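Long-range contacts in ribosome-inactivating protein 3 (Zea mays, PDB 2PQG), which is a plant member of the ribosome-inactivating protein family and folds as one chain in which many helices pack with a mixed beta sheet: residues I19-R23 and L188-S194; W220-K225 and V256-Q262; K1-P7 and W51-K57; V121-E127 and V178-M183. One frame throughout, in Å; residues are numbered along the deposited sequence.

Contact 1 of 4, residues I19-R23 and L188-S194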
# COMPACT_ATOMS: atom_id res chain seq x y z
N ILE A 19 -11.21 2.14 -7.07
CA ILE A 19 -10.00 1.81 -7.80
C ILE A 19 -10.09 2.40 -9.20
O ILE A 19 -9.22 3.16 -9.64
CB ILE A 19 -9.81 0.27 -7.87
CG1 ILE A 19 -9.61 -0.28 -6.46
CG2 ILE A 19 -8.63 -0.09 -8.79
CD1 ILE A 19 -8.46 0.38 -5.73
N ALA A 20 -11.17 2.06 -9.90
CA ALA A 20 -11.40 2.53 -11.25
C ALA A 20 -11.37 4.04 -11.33
O ALA A 20 -10.88 4.60 -12.31
CB ALA A 20 -12.73 2.01 -11.76
N SER A 21 -11.89 4.70 -10.30
CA SER A 21 -11.92 6.15 -10.26
C SER A 21 -10.52 6.74 -10.00
O SER A 21 -10.10 7.68 -10.67
CB SER A 21 -12.91 6.62 -9.18
OG SER A 21 -12.82 8.01 -8.96
N VAL A 22 -9.81 6.17 -9.05
CA VAL A 22 -8.48 6.66 -8.71
C VAL A 22 -7.44 6.34 -9.81
O VAL A 22 -6.52 7.13 -10.05
CB VAL A 22 -8.03 6.11 -7.34
CG1 VAL A 22 -6.64 6.62 -6.98
CG2 VAL A 22 -9.03 6.53 -6.27
N ARG A 23 -7.56 5.20 -10.47
CA ARG A 23 -6.61 4.90 -11.52
C ARG A 23 -6.78 5.89 -12.67
O ARG A 23 -5.81 6.28 -13.30
CB ARG A 23 -6.78 3.49 -12.06
CG ARG A 23 -5.94 2.47 -11.32
CD ARG A 23 -6.04 1.14 -12.01
NE ARG A 23 -5.67 0.06 -11.11
CZ ARG A 23 -6.21 -1.15 -11.16
NH1 ARG A 23 -7.13 -1.44 -12.07
NH2 ARG A 23 -5.84 -2.08 -10.29
N LEU A 188 -3.87 -0.39 -6.51
CA LEU A 188 -3.75 0.51 -7.66
C LEU A 188 -2.73 -0.02 -8.68
O LEU A 188 -2.96 0.03 -9.89
CB LEU A 188 -3.34 1.91 -7.19
CG LEU A 188 -4.31 2.73 -6.32
CD1 LEU A 188 -3.60 3.96 -5.77
CD2 LEU A 188 -5.54 3.15 -7.12
N ARG A 189 -1.60 -0.53 -8.19
CA ARG A 189 -0.56 -1.08 -9.05
C ARG A 189 -0.98 -2.35 -9.79
O ARG A 189 -0.78 -2.49 -10.99
CB ARG A 189 0.69 -1.42 -8.24
CG ARG A 189 1.54 -0.28 -7.77
CD ARG A 189 2.59 -0.84 -6.83
NE ARG A 189 3.52 0.17 -6.37
CZ ARG A 189 4.57 -0.09 -5.59
NH1 ARG A 189 4.80 -1.33 -5.19
NH2 ARG A 189 5.39 0.89 -5.23
N PHE A 190 -1.54 -3.30 -9.04
CA PHE A 190 -1.94 -4.58 -9.61
C PHE A 190 -3.43 -4.80 -9.75
O PHE A 190 -4.16 -4.67 -8.76
CB PHE A 190 -1.39 -5.73 -8.75
CG PHE A 190 0.09 -5.72 -8.58
CD1 PHE A 190 0.70 -4.86 -7.67
CD2 PHE A 190 0.88 -6.58 -9.33
CE1 PHE A 190 2.09 -4.86 -7.51
CE2 PHE A 190 2.26 -6.59 -9.17
CZ PHE A 190 2.87 -5.73 -8.26
N ASN A 191 -3.88 -5.13 -10.95
CA ASN A 191 -5.29 -5.41 -11.14
C ASN A 191 -5.55 -6.84 -10.66
O ASN A 191 -6.70 -7.29 -10.57
CB ASN A 191 -5.73 -5.23 -12.60
CG ASN A 191 -4.72 -5.76 -13.60
OD1 ASN A 191 -5.07 -6.13 -14.72
ND2 ASN A 191 -3.46 -5.77 -13.21
N THR A 192 -4.48 -7.56 -10.32
CA THR A 192 -4.64 -8.91 -9.80
C THR A 192 -5.07 -8.77 -8.33
O THR A 192 -5.82 -9.59 -7.80
CB THR A 192 -3.31 -9.73 -9.92
OG1 THR A 192 -3.50 -11.04 -9.36
CG2 THR A 192 -2.16 -9.02 -9.23
N VAL A 193 -4.61 -7.70 -7.69
CA VAL A 193 -4.94 -7.42 -6.30
C VAL A 193 -6.31 -6.74 -6.20
O VAL A 193 -7.12 -7.09 -5.34
CB VAL A 193 -3.88 -6.51 -5.64
CG1 VAL A 193 -4.39 -6.00 -4.29
CG2 VAL A 193 -2.59 -7.30 -5.45
N SER A 194 -6.56 -5.77 -7.07
CA SER A 194 -7.83 -5.08 -7.05
C SER A 194 -8.96 -6.07 -7.37
O SER A 194 -10.06 -5.94 -6.83
CB SER A 194 -7.83 -3.92 -8.05
OG SER A 194 -7.55 -4.37 -9.35
O HOH W 1 -8.82 -3.67 -12.50
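R23 makes both direct hydrogen bonds across this meeting of helix 15-27 with the junction where helix 171-189 ends and helix 191-199 begins. Its NE donates to L188 O at 3.0 Å and its NH2 to S194 OG, also at 3.0 Å; the same NH2 bonds G187 O just before the segment. L188 O, F190 O and S194 OG all lie near the guanidinium plane, although F190 O, 3.4 Å from R23 NH2, is at a poor angle for a bond. Water 1 accepts from R23 NH1 at 2.8 Å and reaches S194 OG only weakly, at 3.5 Å. F190 marks the break in the helices: it leaves helical geometry after R189 and serves as the N-cap of the next helix, its O receiving S194 N at 3.1 Å. Apolar contacts lie alongside. L188 CD2 meets V22 CG1 at 3.6 Å and I19 CD1 at 4.3 Å, while I19 CG2 touches S194 CB at 4.0 Å. V22 and L188 both continue onto L52 of strand 51-57. A cationic group thus sits at the carbonyl-rich C-terminal end of helix 171-189, where it complements the helix dipole, and by also holding S194 it ties both helices of the bend to helix 15-27.

Contact 2 of 4, residues W220-K225 and V256-Q262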
# COMPACT_ATOMS: atom_id res chain seq x y z
N TRP A 220 7.04 -5.93 -8.17
CA TRP A 220 6.49 -4.89 -9.03
C TRP A 220 7.52 -4.23 -9.93
O TRP A 220 7.25 -3.95 -11.09
CB TRP A 220 5.83 -3.80 -8.19
CG TRP A 220 5.15 -2.75 -9.00
CD1 TRP A 220 4.10 -2.93 -9.85
CD2 TRP A 220 5.46 -1.34 -9.04
NE1 TRP A 220 3.72 -1.73 -10.40
CE2 TRP A 220 4.52 -0.74 -9.92
CE3 TRP A 220 6.40 -0.54 -8.39
CZ2 TRP A 220 4.55 0.64 -10.19
CZ3 TRP A 220 6.41 0.84 -8.67
CH2 TRP A 220 5.48 1.41 -9.55
N ASP A 221 8.70 -3.96 -9.37
CA ASP A 221 9.79 -3.31 -10.10
C ASP A 221 10.29 -4.20 -11.20
O ASP A 221 10.60 -3.75 -12.30
CB ASP A 221 10.98 -3.01 -9.20
CG ASP A 221 10.72 -1.89 -8.24
OD1 ASP A 221 11.68 -1.43 -7.58
OD2 ASP A 221 9.55 -1.46 -8.14
N ARG A 222 10.38 -5.47 -10.87
CA ARG A 222 10.87 -6.43 -11.81
C ARG A 222 9.92 -6.66 -12.96
O ARG A 222 10.35 -6.71 -14.11
CB ARG A 222 11.18 -7.74 -11.12
CG ARG A 222 12.08 -8.59 -11.96
CD ARG A 222 12.88 -9.50 -11.10
NE ARG A 222 12.20 -10.76 -10.87
CZ ARG A 222 12.52 -11.60 -9.90
NH1 ARG A 222 13.51 -11.27 -9.07
NH2 ARG A 222 11.87 -12.75 -9.76
N ILE A 223 8.63 -6.81 -12.67
CA ILE A 223 7.71 -7.01 -13.78
C ILE A 223 7.51 -5.70 -14.54
O ILE A 223 7.03 -5.71 -15.67
CB ILE A 223 6.37 -7.69 -13.35
CG1 ILE A 223 5.19 -6.98 -14.00
CG2 ILE A 223 6.26 -7.81 -11.85
CD1 ILE A 223 4.34 -7.92 -14.80
N SER A 224 7.91 -4.58 -13.94
CA SER A 224 7.82 -3.30 -14.63
C SER A 224 8.97 -3.26 -15.64
O SER A 224 8.79 -2.79 -16.76
CB SER A 224 7.94 -2.13 -13.66
OG SER A 224 6.74 -1.97 -12.94
N LYS A 225 10.14 -3.76 -15.23
CA LYS A 225 11.30 -3.80 -16.12
C LYS A 225 11.00 -4.73 -17.29
O LYS A 225 11.32 -4.42 -18.44
CB LYS A 225 12.54 -4.28 -15.36
CG LYS A 225 13.02 -3.28 -14.31
CD LYS A 225 14.36 -3.67 -13.66
CE LYS A 225 14.88 -2.50 -12.83
NZ LYS A 225 16.29 -2.67 -12.40
N VAL A 256 -0.46 -6.67 -13.68
CA VAL A 256 -0.09 -5.31 -13.33
C VAL A 256 -0.94 -4.34 -14.13
O VAL A 256 -1.19 -4.54 -15.32
CB VAL A 256 1.40 -5.01 -13.60
CG1 VAL A 256 2.24 -5.58 -12.48
CG2 VAL A 256 1.81 -5.60 -14.93
N ALA A 257 -1.40 -3.28 -13.47
CA ALA A 257 -2.23 -2.27 -14.12
C ALA A 257 -1.40 -1.06 -14.49
O ALA A 257 -1.60 -0.46 -15.53
CB ALA A 257 -3.38 -1.87 -13.18
N LEU A 258 -0.45 -0.70 -13.63
CA LEU A 258 0.42 0.44 -13.88
C LEU A 258 1.89 0.07 -13.67
O LEU A 258 2.25 -0.45 -12.61
CB LEU A 258 0.05 1.59 -12.95
CG LEU A 258 -1.39 2.11 -13.02
CD1 LEU A 258 -1.66 2.99 -11.80
CD2 LEU A 258 -1.62 2.87 -14.32
N VAL A 259 2.73 0.34 -14.66
CA VAL A 259 4.14 0.01 -14.53
C VAL A 259 5.03 1.16 -14.15
O VAL A 259 4.77 2.32 -14.49
CB VAL A 259 4.71 -0.62 -15.82
CG1 VAL A 259 3.96 -1.89 -16.13
CG2 VAL A 259 4.63 0.37 -16.96
N LYS A 260 6.10 0.81 -13.45
CA LYS A 260 7.10 1.75 -12.98
C LYS A 260 7.96 2.21 -14.17
O LYS A 260 8.52 1.38 -14.91
CB LYS A 260 7.95 1.05 -11.94
CG LYS A 260 8.91 1.93 -11.20
CD LYS A 260 9.37 1.18 -9.96
CE LYS A 260 10.39 1.97 -9.18
NZ LYS A 260 10.89 3.12 -9.97
N ASN A 261 8.03 3.52 -14.34
CA ASN A 261 8.79 4.12 -15.43
C ASN A 261 10.28 3.81 -15.34
O ASN A 261 10.93 4.15 -14.35
CB ASN A 261 8.63 5.64 -15.42
CG ASN A 261 8.91 6.28 -16.78
OD1 ASN A 261 9.75 5.81 -17.56
ND2 ASN A 261 8.19 7.36 -17.07
N GLN A 262 10.80 3.16 -16.38
CA GLN A 262 12.22 2.84 -16.43
C GLN A 262 13.00 4.06 -16.90
O GLN A 262 14.18 4.22 -16.58
CB GLN A 262 12.46 1.65 -17.36
CG GLN A 262 12.12 0.32 -16.73
CD GLN A 262 12.00 0.38 -15.22
OE1 GLN A 262 10.90 0.47 -14.68
NE2 GLN A 262 13.14 0.33 -14.53
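The first turns of helix 220-232 face an irregular segment, V256-Q262, that is extended except at A257 and at its last residue, Q262. The two backbones come closest at S224 and V259, whose CA atoms are 5.0 Å apart, and K225 and Q262 follow at 6.7 Å between CA atoms. Two hydrogen bonds join helix side chains to the extended backbone: W220 NE1 donates to L258 O at 2.9 Å, and K260 N donates to S224 OG at 2.9 Å, almost linearly. S224 OG passes its own proton back to W220 O at 2.8 Å, so one hydroxyl links the extended segment to the helix backbone. K260 lies against the indole: its CB sits 3.8 Å from the centroid of the six-membered ring of W220, a CH-pi contact over the face, and its CD comes within 3.2 Å of W220 CZ3 and 3.2 Å of D221 OD2. At the other end V256 fills an apolar corner, with CG2 3.4 Å from I223 CD1 and CG1 4.2 Å from W220 CD1 at the indole edge. Beyond the pair, W220 makes a cation-pi contact with R189 and meets the ring of F190, both at the helix 171-189/191-199 junction; L258 rests on I27 of helix 15-27, V259 on A227 farther along helix 220-232, and I223 on M241 of helix 239-242.

Contact 3 of 4, residues K1-P7 and W51-K57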
# COMPACT_ATOMS: atom_id res chain seq x y z
N LYS A 1 -1.23 16.34 -3.92
CA LYS A 1 -1.42 17.32 -5.03
C LYS A 1 -2.84 17.22 -5.58
O LYS A 1 -3.40 18.21 -6.06
CB LYS A 1 -0.40 17.06 -6.13
CG LYS A 1 1.06 17.24 -5.68
CD LYS A 1 1.49 18.69 -5.76
CE LYS A 1 1.13 19.28 -7.13
NZ LYS A 1 2.33 19.69 -7.91
N PHE A 2 -3.43 16.02 -5.53
CA PHE A 2 -4.82 15.82 -5.93
C PHE A 2 -5.43 14.77 -5.02
O PHE A 2 -4.82 13.74 -4.71
CB PHE A 2 -4.96 15.44 -7.42
CG PHE A 2 -4.38 14.14 -7.76
CD1 PHE A 2 -3.02 14.02 -8.02
CD2 PHE A 2 -5.19 13.02 -7.83
CE1 PHE A 2 -2.48 12.78 -8.36
CE2 PHE A 2 -4.66 11.78 -8.17
CZ PHE A 2 -3.30 11.66 -8.44
N THR A 3 -6.67 15.02 -4.60
CA THR A 3 -7.31 14.22 -3.57
C THR A 3 -8.25 13.16 -4.15
O THR A 3 -8.85 13.37 -5.21
CB THR A 3 -8.09 15.09 -2.57
OG1 THR A 3 -7.18 15.92 -1.84
CG2 THR A 3 -8.87 14.22 -1.59
N GLU A 4 -8.37 12.03 -3.46
CA GLU A 4 -9.43 11.07 -3.71
C GLU A 4 -10.08 10.83 -2.33
O GLU A 4 -9.43 10.99 -1.28
CB GLU A 4 -8.92 9.73 -4.25
CG GLU A 4 -8.00 9.85 -5.44
CD GLU A 4 -8.67 10.46 -6.66
OE1 GLU A 4 -9.86 10.17 -6.89
OE2 GLU A 4 -7.99 11.20 -7.40
N ILE A 5 -11.36 10.47 -2.34
CA ILE A 5 -12.10 10.21 -1.10
C ILE A 5 -12.86 8.89 -1.19
O ILE A 5 -13.59 8.66 -2.15
CB ILE A 5 -13.11 11.33 -0.79
CG1 ILE A 5 -12.36 12.65 -0.56
CG2 ILE A 5 -13.93 10.97 0.44
CD1 ILE A 5 -13.28 13.85 -0.40
N PHE A 6 -12.66 8.03 -0.19
CA PHE A 6 -13.35 6.76 -0.16
C PHE A 6 -14.13 6.59 1.17
O PHE A 6 -13.53 6.57 2.24
CB PHE A 6 -12.38 5.58 -0.32
CG PHE A 6 -13.08 4.26 -0.44
CD1 PHE A 6 -12.66 3.17 0.30
CD2 PHE A 6 -14.20 4.13 -1.26
CE1 PHE A 6 -13.35 1.95 0.23
CE2 PHE A 6 -14.89 2.92 -1.33
CZ PHE A 6 -14.47 1.83 -0.59
N PRO A 7 -15.47 6.50 1.10
CA PRO A 7 -16.35 6.34 2.27
C PRO A 7 -16.33 4.87 2.66
O PRO A 7 -17.25 4.11 2.35
CB PRO A 7 -17.70 6.80 1.74
CG PRO A 7 -17.64 6.42 0.28
CD PRO A 7 -16.23 6.69 -0.15
N TRP A 51 1.83 14.25 -5.90
CA TRP A 51 1.27 13.47 -4.81
C TRP A 51 -0.19 13.10 -4.95
O TRP A 51 -1.01 13.93 -5.36
CB TRP A 51 1.43 14.23 -3.49
CG TRP A 51 2.85 14.36 -3.00
CD1 TRP A 51 3.75 15.32 -3.35
CD2 TRP A 51 3.52 13.49 -2.09
NE1 TRP A 51 4.95 15.10 -2.71
CE2 TRP A 51 4.83 13.97 -1.93
CE3 TRP A 51 3.14 12.33 -1.40
CZ2 TRP A 51 5.77 13.35 -1.11
CZ3 TRP A 51 4.08 11.70 -0.58
CH2 TRP A 51 5.38 12.22 -0.45
N LEU A 52 -0.50 11.84 -4.67
CA LEU A 52 -1.89 11.39 -4.67
C LEU A 52 -2.29 11.31 -3.18
O LEU A 52 -1.62 10.67 -2.36
CB LEU A 52 -2.07 10.00 -5.29
CG LEU A 52 -3.34 9.25 -4.86
CD1 LEU A 52 -4.59 10.06 -5.17
CD2 LEU A 52 -3.39 7.90 -5.57
N TYR A 53 -3.36 12.02 -2.83
CA TYR A 53 -3.87 12.03 -1.46
C TYR A 53 -5.21 11.32 -1.41
O TYR A 53 -6.18 11.76 -2.04
CB TYR A 53 -4.10 13.45 -0.97
CG TYR A 53 -2.88 14.11 -0.39
CD1 TYR A 53 -1.68 14.13 -1.09
CD2 TYR A 53 -2.93 14.74 0.85
CE1 TYR A 53 -0.55 14.76 -0.58
CE2 TYR A 53 -1.81 15.38 1.38
CZ TYR A 53 -0.62 15.38 0.66
OH TYR A 53 0.50 16.00 1.17
N THR A 54 -5.27 10.21 -0.68
CA THR A 54 -6.52 9.50 -0.57
C THR A 54 -7.02 9.60 0.86
O THR A 54 -6.34 9.22 1.81
CB THR A 54 -6.38 8.01 -1.00
OG1 THR A 54 -5.42 7.34 -0.18
CG2 THR A 54 -5.93 7.94 -2.44
N GLU A 55 -8.22 10.16 1.00
CA GLU A 55 -8.83 10.31 2.31
C GLU A 55 -9.81 9.17 2.56
O GLU A 55 -10.82 9.05 1.87
CB GLU A 55 -9.59 11.63 2.41
CG GLU A 55 -9.92 12.00 3.85
CD GLU A 55 -11.04 13.02 3.97
OE1 GLU A 55 -11.01 14.01 3.21
OE2 GLU A 55 -11.94 12.83 4.82
N LEU A 56 -9.48 8.31 3.53
CA LEU A 56 -10.35 7.20 3.87
C LEU A 56 -11.19 7.59 5.09
O LEU A 56 -10.67 7.86 6.18
CB LEU A 56 -9.52 5.96 4.19
CG LEU A 56 -8.47 5.59 3.14
CD1 LEU A 56 -7.69 4.36 3.62
CD2 LEU A 56 -9.15 5.30 1.82
N LYS A 57 -12.50 7.59 4.91
CA LYS A 57 -13.41 7.97 5.99
C LYS A 57 -14.33 6.85 6.42
O LYS A 57 -14.73 6.01 5.60
CB LYS A 57 -14.30 9.13 5.54
CG LYS A 57 -13.65 10.12 4.58
CD LYS A 57 -14.67 10.87 3.73
CE LYS A 57 -14.97 12.24 4.30
NZ LYS A 57 -16.42 12.41 4.59
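F2 lays its ring over the backbone of L52, with L52 CA 4.2 Å from the ring centroid and 21° off its normal, a CH-pi contact, while F2 CE2 touches L52 CD1 at 3.5 Å. L52 CD1 also meets E4 CG at 3.4 Å, and farther along the same face F6 CB packs on L56 CD2 at 3.9 Å. Beneath these, strands 2-7 and 51-57 run parallel, their axes 4.5 Å apart at closest and inclined by 23°. W51 O accepts two donors, K1 N at 2.8 Å and F2 N at 3.2 Å. The ladder then alternates: Y53 N to F2 O (2.9 Å), E4 N to Y53 O (2.6 Å), E55 N to E4 O (2.7 Å), F6 N to E55 O (2.9 Å) and K57 N to F6 O (3.0 Å). Short CA-H...O contacts, such as T3 CA to Y53 O at 3.1 Å, accompany it. With helix 15-27 between them in sequence, the strands form a right-handed beta-alpha-beta crossover at the edge of the mixed sheet, where 2-7 is outermost and 51-57 pairs onward with antiparallel strand 62-68. The helix covers the face bearing F2, E4, L52 and F6: V22 packs on E4 and L52, and F18 stacks with F6. On the more exposed face of T3, I5, Y53, E55 and K57, I5 CG2 approaches K57 CD at 3.4 Å.

Contact 4 of 4, residues V121-E127 and V178-M183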
# COMPACT_ATOMS: atom_id res chain seq x y z
N VAL A 121 -1.87 -10.99 5.12
CA VAL A 121 -2.56 -9.72 5.35
C VAL A 121 -4.05 -9.83 4.99
O VAL A 121 -4.41 -9.82 3.81
CB VAL A 121 -1.90 -8.59 4.53
CG1 VAL A 121 -2.59 -7.26 4.81
CG2 VAL A 121 -0.42 -8.51 4.87
N THR A 122 -4.89 -9.92 6.02
CA THR A 122 -6.33 -10.03 5.82
C THR A 122 -6.92 -8.68 5.44
O THR A 122 -6.75 -7.70 6.16
CB THR A 122 -7.02 -10.56 7.08
OG1 THR A 122 -6.36 -11.74 7.53
CG2 THR A 122 -8.49 -10.91 6.77
N MET A 123 -7.62 -8.65 4.30
CA MET A 123 -8.23 -7.42 3.80
C MET A 123 -9.74 -7.51 3.75
O MET A 123 -10.32 -8.57 4.02
CB MET A 123 -7.64 -7.07 2.42
CG MET A 123 -6.12 -6.98 2.43
SD MET A 123 -5.44 -6.91 0.76
CE MET A 123 -5.38 -8.65 0.33
N GLY A 124 -10.38 -6.40 3.38
CA GLY A 124 -11.82 -6.33 3.34
C GLY A 124 -12.26 -4.95 3.80
O GLY A 124 -11.44 -4.13 4.25
N ARG A 125 -13.55 -4.65 3.66
CA ARG A 125 -14.08 -3.35 4.05
C ARG A 125 -14.02 -3.21 5.56
O ARG A 125 -13.55 -2.19 6.08
CB ARG A 125 -15.52 -3.20 3.55
CG ARG A 125 -16.13 -1.85 3.81
CD ARG A 125 -17.62 -1.88 3.55
NE ARG A 125 -17.94 -2.12 2.15
CZ ARG A 125 -17.76 -1.23 1.17
NH1 ARG A 125 -18.08 -1.55 -0.07
NH2 ARG A 125 -17.26 -0.03 1.44
N ALA A 126 -14.47 -4.25 6.27
CA ALA A 126 -14.44 -4.21 7.73
C ALA A 126 -13.00 -4.03 8.22
O ALA A 126 -12.75 -3.31 9.18
CB ALA A 126 -15.04 -5.49 8.30
N GLU A 127 -12.07 -4.69 7.53
CA GLU A 127 -10.65 -4.61 7.85
C GLU A 127 -10.13 -3.20 7.61
O GLU A 127 -9.28 -2.72 8.35
CB GLU A 127 -9.86 -5.59 6.98
CG GLU A 127 -10.16 -7.07 7.20
CD GLU A 127 -9.56 -7.61 8.49
OE1 GLU A 127 -8.67 -6.94 9.07
OE2 GLU A 127 -9.97 -8.72 8.90
N VAL A 178 -0.09 -2.04 6.94
CA VAL A 178 0.16 -2.97 5.84
C VAL A 178 -1.13 -3.50 5.21
O VAL A 178 -1.10 -4.18 4.19
CB VAL A 178 1.05 -4.16 6.30
CG1 VAL A 178 0.25 -5.14 7.12
CG2 VAL A 178 1.70 -4.81 5.08
N LYS A 179 -2.28 -3.21 5.82
CA LYS A 179 -3.54 -3.65 5.25
C LYS A 179 -3.95 -2.62 4.20
O LYS A 179 -4.52 -2.96 3.16
CB LYS A 179 -4.62 -3.74 6.33
CG LYS A 179 -4.42 -4.84 7.34
CD LYS A 179 -5.53 -4.84 8.37
CE LYS A 179 -5.42 -6.04 9.29
NZ LYS A 179 -5.36 -7.30 8.51
N LEU A 180 -3.64 -1.35 4.48
CA LEU A 180 -3.97 -0.26 3.57
C LEU A 180 -2.97 -0.19 2.43
O LEU A 180 -3.32 0.20 1.31
CB LEU A 180 -4.00 1.08 4.32
CG LEU A 180 -4.99 1.17 5.49
CD1 LEU A 180 -4.84 2.53 6.17
CD2 LEU A 180 -6.42 0.95 5.00
N VAL A 181 -1.73 -0.55 2.71
CA VAL A 181 -0.68 -0.55 1.70
C VAL A 181 -1.06 -1.53 0.60
O VAL A 181 -0.94 -1.21 -0.58
CB VAL A 181 0.70 -0.93 2.30
CG1 VAL A 181 1.73 -1.06 1.19
CG2 VAL A 181 1.14 0.14 3.29
N VAL A 182 -1.54 -2.71 0.98
CA VAL A 182 -1.91 -3.71 -0.02
C VAL A 182 -3.24 -3.39 -0.71
O VAL A 182 -3.33 -3.50 -1.93
CB VAL A 182 -1.99 -5.13 0.60
CG1 VAL A 182 -2.37 -6.14 -0.46
CG2 VAL A 182 -0.65 -5.51 1.20
N MET A 183 -4.26 -3.00 0.06
CA MET A 183 -5.57 -2.67 -0.51
C MET A 183 -5.54 -1.41 -1.39
O MET A 183 -6.20 -1.37 -2.43
CB MET A 183 -6.62 -2.46 0.59
CG MET A 183 -7.09 -3.72 1.29
SD MET A 183 -8.42 -3.43 2.48
CE MET A 183 -7.50 -2.94 3.98
O HOH W 2 -4.01 -10.43 9.14
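K179 supplies the main polar link between helix 171-189 and the segment leading into helix 125-135. Its NZ donates to the backbone T122 O at 2.8 Å, and a weaker bond at 3.4 Å to E127 OE1 forms part of a salt bridge, so the ammonium is shared by a carbonyl and a carboxylate. Water 2 accepts from T122 N at 3.3 Å and, weakly, from K179 NZ at 3.5 Å, bridging the two. The other oxygen of E127, OE2, has a long, weak ion pair with R130. G124 N points straight at M183 SD, a weak hydrogen bond at 3.7 Å. This glycine occupies the N-cap of helix 125-135 with phi/psi of 143/172°, where a CB would be jammed against the preceding carbonyl oxygen. R125 turns away from K179 and M183, and its guanidinium is satisfied by V8 O, Y13 O and N202 OD1. Apolar side chains complete the contact: M123 SD meets V182 CG1 at 3.4 Å, M123 CB meets M183 CG at 3.6 Å, and V121 CG2 reaches V178 CG1 at 4.1 Å. Around this buried contact, V178 and V182 touch Y109 of helix 109-112, M123 and M183 both rest on V197 of helix 191-199, and M183 also packs on M128 farther along helix 125-135.

How the contacts relate
Helix 171-189 joins contacts 4 and 1, which lie about 14 Å apart between centres: contact 4 uses its middle and contact 1 its C-terminal end, and V193 CG1 packs on V182 O at 3.6 Å. Contact 3 crosses contact 1 along the chain, since helix 15-27 connects its strands, and V22 CG2 meets E4 CG at 3.6 Å. Contact 3 also reaches contact 4 through L56 CD1 and L180 CD2, 3.9 Å apart. Contact 2, last in sequence, joins contact 1 through R189 O, probably hydrogen-bonded to A257 N at 2.7 Å; its centre is about 23 Å from that of contact 3 and about 22 Å from that of contact 4, and it touches neither. Contact 1 therefore links sheet, central helix and C-terminal region.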